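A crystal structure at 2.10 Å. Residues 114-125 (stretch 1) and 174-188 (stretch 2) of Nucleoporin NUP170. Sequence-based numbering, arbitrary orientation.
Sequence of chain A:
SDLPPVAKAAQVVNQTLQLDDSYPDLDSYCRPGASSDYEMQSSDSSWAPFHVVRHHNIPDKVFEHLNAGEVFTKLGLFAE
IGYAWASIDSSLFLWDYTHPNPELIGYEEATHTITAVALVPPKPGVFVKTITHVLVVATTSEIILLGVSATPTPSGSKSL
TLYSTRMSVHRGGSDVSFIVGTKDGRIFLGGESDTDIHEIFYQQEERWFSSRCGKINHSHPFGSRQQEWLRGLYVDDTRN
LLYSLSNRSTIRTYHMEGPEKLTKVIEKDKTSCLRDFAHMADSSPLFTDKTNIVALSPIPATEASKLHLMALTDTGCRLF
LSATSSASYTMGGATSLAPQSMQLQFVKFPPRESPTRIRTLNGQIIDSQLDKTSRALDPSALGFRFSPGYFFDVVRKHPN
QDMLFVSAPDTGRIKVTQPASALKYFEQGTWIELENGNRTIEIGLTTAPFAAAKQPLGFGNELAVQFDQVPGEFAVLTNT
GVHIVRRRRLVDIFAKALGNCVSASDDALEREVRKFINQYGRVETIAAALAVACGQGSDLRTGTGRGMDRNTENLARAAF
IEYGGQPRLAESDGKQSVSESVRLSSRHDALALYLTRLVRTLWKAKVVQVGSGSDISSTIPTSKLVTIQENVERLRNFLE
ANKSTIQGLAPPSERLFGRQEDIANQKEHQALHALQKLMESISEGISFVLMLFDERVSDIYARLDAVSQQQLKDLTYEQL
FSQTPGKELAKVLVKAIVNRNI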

# COMPACT_ATOMS: atom_id res chain seq x y z
N ILE A 114 26.11 -18.75 -2.27
CA ILE A 114 25.19 -17.64 -2.53
C ILE A 114 25.12 -16.76 -1.29
O ILE A 114 24.90 -17.25 -0.18
CB ILE A 114 23.80 -18.17 -2.92
CG1 ILE A 114 23.87 -18.87 -4.28
CG2 ILE A 114 22.78 -17.03 -2.98
CD1 ILE A 114 22.63 -19.68 -4.61
N THR A 115 25.28 -15.45 -1.49
CA THR A 115 25.25 -14.48 -0.40
C THR A 115 24.08 -13.51 -0.47
O THR A 115 23.79 -12.85 0.53
CB THR A 115 26.56 -13.67 -0.38
OG1 THR A 115 26.78 -13.07 -1.65
CG2 THR A 115 27.74 -14.58 -0.04
N ALA A 116 23.40 -13.41 -1.61
CA ALA A 116 22.24 -12.53 -1.73
C ALA A 116 21.44 -12.94 -2.96
O ALA A 116 22.00 -13.42 -3.95
CB ALA A 116 22.66 -11.06 -1.83
N VAL A 117 20.13 -12.74 -2.87
CA VAL A 117 19.20 -13.02 -3.96
C VAL A 117 18.12 -11.95 -3.95
O VAL A 117 17.67 -11.52 -2.89
CB VAL A 117 18.57 -14.43 -3.83
CG1 VAL A 117 17.58 -14.69 -4.95
CG2 VAL A 117 19.65 -15.50 -3.80
N ALA A 118 17.69 -11.52 -5.14
CA ALA A 118 16.66 -10.50 -5.24
C ALA A 118 15.92 -10.63 -6.57
O ALA A 118 16.44 -11.15 -7.55
CB ALA A 118 17.25 -9.09 -5.11
N LEU A 119 14.68 -10.13 -6.57
CA LEU A 119 13.81 -10.12 -7.74
C LEU A 119 13.52 -8.67 -8.09
O LEU A 119 12.88 -7.96 -7.31
CB LEU A 119 12.52 -10.89 -7.46
CG LEU A 119 11.57 -11.10 -8.65
CD1 LEU A 119 12.18 -12.08 -9.64
CD2 LEU A 119 10.22 -11.60 -8.16
N VAL A 120 13.97 -8.23 -9.27
CA VAL A 120 13.88 -6.82 -9.65
C VAL A 120 13.16 -6.71 -10.99
O VAL A 120 13.01 -7.71 -11.71
CB VAL A 120 15.28 -6.17 -9.74
CG1 VAL A 120 15.97 -6.20 -8.37
CG2 VAL A 120 16.14 -6.87 -10.79
N PRO A 121 12.71 -5.51 -11.34
CA PRO A 121 12.13 -5.30 -12.68
C PRO A 121 13.19 -5.41 -13.76
O PRO A 121 14.39 -5.23 -13.48
CB PRO A 121 11.56 -3.87 -12.60
CG PRO A 121 11.40 -3.60 -11.15
CD PRO A 121 12.51 -4.34 -10.47
N PRO A 122 12.80 -5.70 -15.00
CA PRO A 122 13.77 -5.76 -16.09
C PRO A 122 14.03 -4.38 -16.69
O PRO A 122 13.24 -3.45 -16.56
CB PRO A 122 13.09 -6.68 -17.11
CG PRO A 122 11.63 -6.41 -16.91
CD PRO A 122 11.45 -6.09 -15.44
N LYS A 123 15.17 -4.28 -17.36
CA LYS A 123 15.48 -3.07 -18.12
C LYS A 123 14.61 -3.05 -19.38
O LYS A 123 14.62 -4.02 -20.15
CB LYS A 123 16.96 -3.01 -18.49
CG LYS A 123 17.88 -2.67 -17.32
CD LYS A 123 19.35 -2.66 -17.73
CE LYS A 123 20.28 -2.39 -16.56
NZ LYS A 123 20.18 -0.99 -16.05
N PRO A 124 13.84 -1.98 -19.62
CA PRO A 124 12.97 -1.96 -20.81
C PRO A 124 13.75 -2.11 -22.10
O PRO A 124 14.92 -1.76 -22.21
CB PRO A 124 12.31 -0.58 -20.72
CG PRO A 124 12.33 -0.24 -19.28
CD PRO A 124 13.60 -0.82 -18.75
N GLY A 125 13.06 -2.65 -23.11
CA GLY A 125 13.65 -2.81 -24.43
C GLY A 125 14.81 -3.77 -24.49
O GLY A 125 15.57 -3.75 -25.46
N SER A 174 34.53 -7.07 -2.79
CA SER A 174 33.50 -6.57 -1.88
C SER A 174 32.34 -7.55 -1.81
O SER A 174 31.76 -7.93 -2.84
CB SER A 174 33.00 -5.20 -2.33
OG SER A 174 34.02 -4.22 -2.22
N ASP A 175 31.99 -7.95 -0.59
CA ASP A 175 30.83 -8.80 -0.34
C ASP A 175 29.56 -8.15 -0.87
O ASP A 175 29.41 -6.93 -0.87
CB ASP A 175 30.71 -9.08 1.16
CG ASP A 175 29.35 -9.65 1.54
OD1 ASP A 175 29.17 -10.88 1.41
OD2 ASP A 175 28.48 -8.87 1.98
N VAL A 176 28.62 -8.99 -1.31
CA VAL A 176 27.30 -8.56 -1.75
C VAL A 176 26.27 -9.25 -0.86
O VAL A 176 26.07 -10.47 -0.96
CB VAL A 176 27.04 -8.88 -3.23
CG1 VAL A 176 25.61 -8.50 -3.62
CG2 VAL A 176 28.04 -8.16 -4.12
N SER A 177 25.61 -8.47 0.01
CA SER A 177 24.54 -8.96 0.87
C SER A 177 23.22 -8.23 0.65
O SER A 177 22.21 -8.65 1.22
CB SER A 177 24.93 -8.82 2.35
OG SER A 177 25.96 -9.73 2.70
N PHE A 178 23.20 -7.18 -0.16
CA PHE A 178 22.00 -6.38 -0.38
C PHE A 178 21.90 -6.05 -1.86
O PHE A 178 22.86 -5.54 -2.45
CB PHE A 178 22.04 -5.09 0.46
CG PHE A 178 22.41 -5.33 1.90
CD1 PHE A 178 21.50 -5.91 2.77
CD2 PHE A 178 23.66 -4.97 2.38
CE1 PHE A 178 21.84 -6.13 4.10
CE2 PHE A 178 24.00 -5.18 3.70
CZ PHE A 178 23.09 -5.76 4.56
N ILE A 179 20.75 -6.35 -2.45
CA ILE A 179 20.46 -6.06 -3.85
C ILE A 179 19.11 -5.37 -3.91
O ILE A 179 18.14 -5.86 -3.31
CB ILE A 179 20.44 -7.34 -4.72
CG1 ILE A 179 21.72 -8.15 -4.52
CG2 ILE A 179 20.25 -6.97 -6.19
CD1 ILE A 179 21.63 -9.56 -5.10
N VAL A 180 19.04 -4.25 -4.62
CA VAL A 180 17.79 -3.52 -4.80
C VAL A 180 17.67 -3.12 -6.27
O VAL A 180 18.67 -2.92 -6.96
CB VAL A 180 17.70 -2.27 -3.89
CG1 VAL A 180 17.66 -2.70 -2.43
CG2 VAL A 180 18.85 -1.32 -4.15
N GLY A 181 16.43 -3.01 -6.73
CA GLY A 181 16.15 -2.64 -8.10
C GLY A 181 15.22 -1.45 -8.18
O GLY A 181 14.36 -1.26 -7.32
N THR A 182 15.42 -0.65 -9.22
CA THR A 182 14.56 0.50 -9.48
C THR A 182 13.45 0.13 -10.45
O THR A 182 13.46 -0.92 -11.09
CB THR A 182 15.36 1.67 -10.04
OG1 THR A 182 15.79 1.36 -11.38
CG2 THR A 182 16.58 1.98 -9.18
N LYS A 183 12.48 1.04 -10.57
CA LYS A 183 11.37 0.86 -11.50
C LYS A 183 11.86 0.62 -12.92
O LYS A 183 11.22 -0.13 -13.67
CB LYS A 183 10.47 2.10 -11.45
CG LYS A 183 9.09 1.91 -12.03
CD LYS A 183 8.22 3.15 -11.84
CE LYS A 183 8.75 4.35 -12.61
NZ LYS A 183 9.74 5.17 -11.85
N ASP A 184 12.98 1.22 -13.30
CA ASP A 184 13.51 1.14 -14.65
C ASP A 184 14.48 -0.03 -14.84
O ASP A 184 15.08 -0.14 -15.92
CB ASP A 184 14.22 2.45 -15.02
CG ASP A 184 13.29 3.65 -14.95
OD1 ASP A 184 12.11 3.51 -15.33
OD2 ASP A 184 13.75 4.72 -14.50
N GLY A 185 14.66 -0.87 -13.84
CA GLY A 185 15.51 -2.04 -13.96
C GLY A 185 16.96 -1.84 -13.55
O GLY A 185 17.77 -2.76 -13.77
N ARG A 186 17.31 -0.70 -12.98
CA ARG A 186 18.67 -0.50 -12.49
C ARG A 186 18.91 -1.37 -11.26
O ARG A 186 18.04 -1.48 -10.39
CB ARG A 186 18.92 0.97 -12.16
CG ARG A 186 18.75 1.91 -13.35
CD ARG A 186 19.10 3.34 -12.98
NE ARG A 186 20.53 3.53 -12.78
CZ ARG A 186 21.11 4.70 -12.53
NH1 ARG A 186 20.38 5.81 -12.46
NH2 ARG A 186 22.42 4.77 -12.37
N ILE A 187 20.09 -1.98 -11.19
CA ILE A 187 20.44 -2.94 -10.14
C ILE A 187 21.61 -2.39 -9.34
O ILE A 187 22.70 -2.17 -9.90
CB ILE A 187 20.79 -4.32 -10.74
CG1 ILE A 187 19.60 -4.88 -11.52
CG2 ILE A 187 21.22 -5.28 -9.64
CD1 ILE A 187 19.93 -6.12 -12.32
N PHE A 188 21.40 -2.18 -8.04
CA PHE A 188 22.42 -1.66 -7.14
C PHE A 188 22.80 -2.72 -6.10
O PHE A 188 21.95 -3.49 -5.64
CB PHE A 188 21.94 -0.39 -6.43
CG PHE A 188 21.73 0.78 -7.36
CD1 PHE A 188 22.81 1.48 -7.87
CD2 PHE A 188 20.45 1.18 -7.71
CE1 PHE A 188 22.62 2.55 -8.72
CE2 PHE A 188 20.25 2.26 -8.56
CZ PHE A 188 21.34 2.94 -9.06
O HOH W 1 29.03 -11.86 -2.15
O HOH W 2 25.05 -12.35 2.93
O HOH W 3 17.04 -5.10 -14.14
O HOH W 4 21.68 -0.89 -13.64
O HOH W 5 17.80 0.76 -16.43

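Stretch 1 is a strand from Ile114 to Val120 followed by a proline-rich loop. In stretch 2, strand 178-181 leads through a turn into a second strand that begins at Ile187. Strands 114-120 and 178-181 run nearly parallel, with 14° between their directions and a closest approach of 6.5 Å. No backbone hydrogen bond joins the two stretches. They are held by packing of side chains and backbone, by one direct hydrogen bond from a side chain, and by bridging waters.

From Phe178 to Phe188, stretch 2 forms a hairpin. Val180 N bonds to Phe188 O at 3.2 Å, and Phe188 N to Val180 O at 3.0 Å. A type I turn from Thr182 to Gly185 is closed by Gly185 N to Thr182 O at 3.0 Å. Thr182 OG1 also accepts from Arg186 N at 3.0 Å, which ties its side chain to the turn.

Thr115 and Ala116 both point toward stretch 2; from Ala116 on the strand alternates, with Ala118 and Val120 toward and Val117 and Leu119 away. The small alanines let Ile179 come close: Ala116 CB lies 3.7 Å from Ile179 CD1, and Ala118 CB lies 3.7 Å from Ile179 CB. Ile179 has 71 Å² covered by stretch 1. Val120 reaches both arms of the hairpin. Its CG1 is 3.6 Å from Gly181 CA, and its CG2 is 4.1 Å from Ile187 CG1. A CB on Gly181 would clash with Val120 CG1. In all, 688 Å² is buried between the stretches.

One direct hydrogen bond crosses the contact. Thr115 OG1 donates to Val176 O at 2.8 Å. Water 1 donates to the same hydroxyl and accepts from Val176 N. Water 2 donates to both Thr115 O and Ser177 OG. Ser177 OG in turn donates to Asp175 OD2 at 2.8 Å.

The loop of stretch 1 follows the turn. Pro121 CG sits 3.4 Å from Thr182 O, and Pro124 CD sits 3.3 Å from Asp184 O. Gly185 CA approaches Pro121 O at 3.4 Å in a CA-H...O contact. Glycine suits this position twice over: its backbone angles would jam a CB against the preceding carbonyl, and that CB would also clash with Pro122 C and Lys123 N. Water 3 donates to both Pro121 O and Gly185 O.

Lys123 starts out sideways, but its end comes nearer stretch 2. Its CG is 3.6 Å from Gly185 O. The amine uses waters as intermediaries. Lys123 NZ donates to water 4, which also accepts from Ile187 N, and to water 5, which donates to Asp184 O.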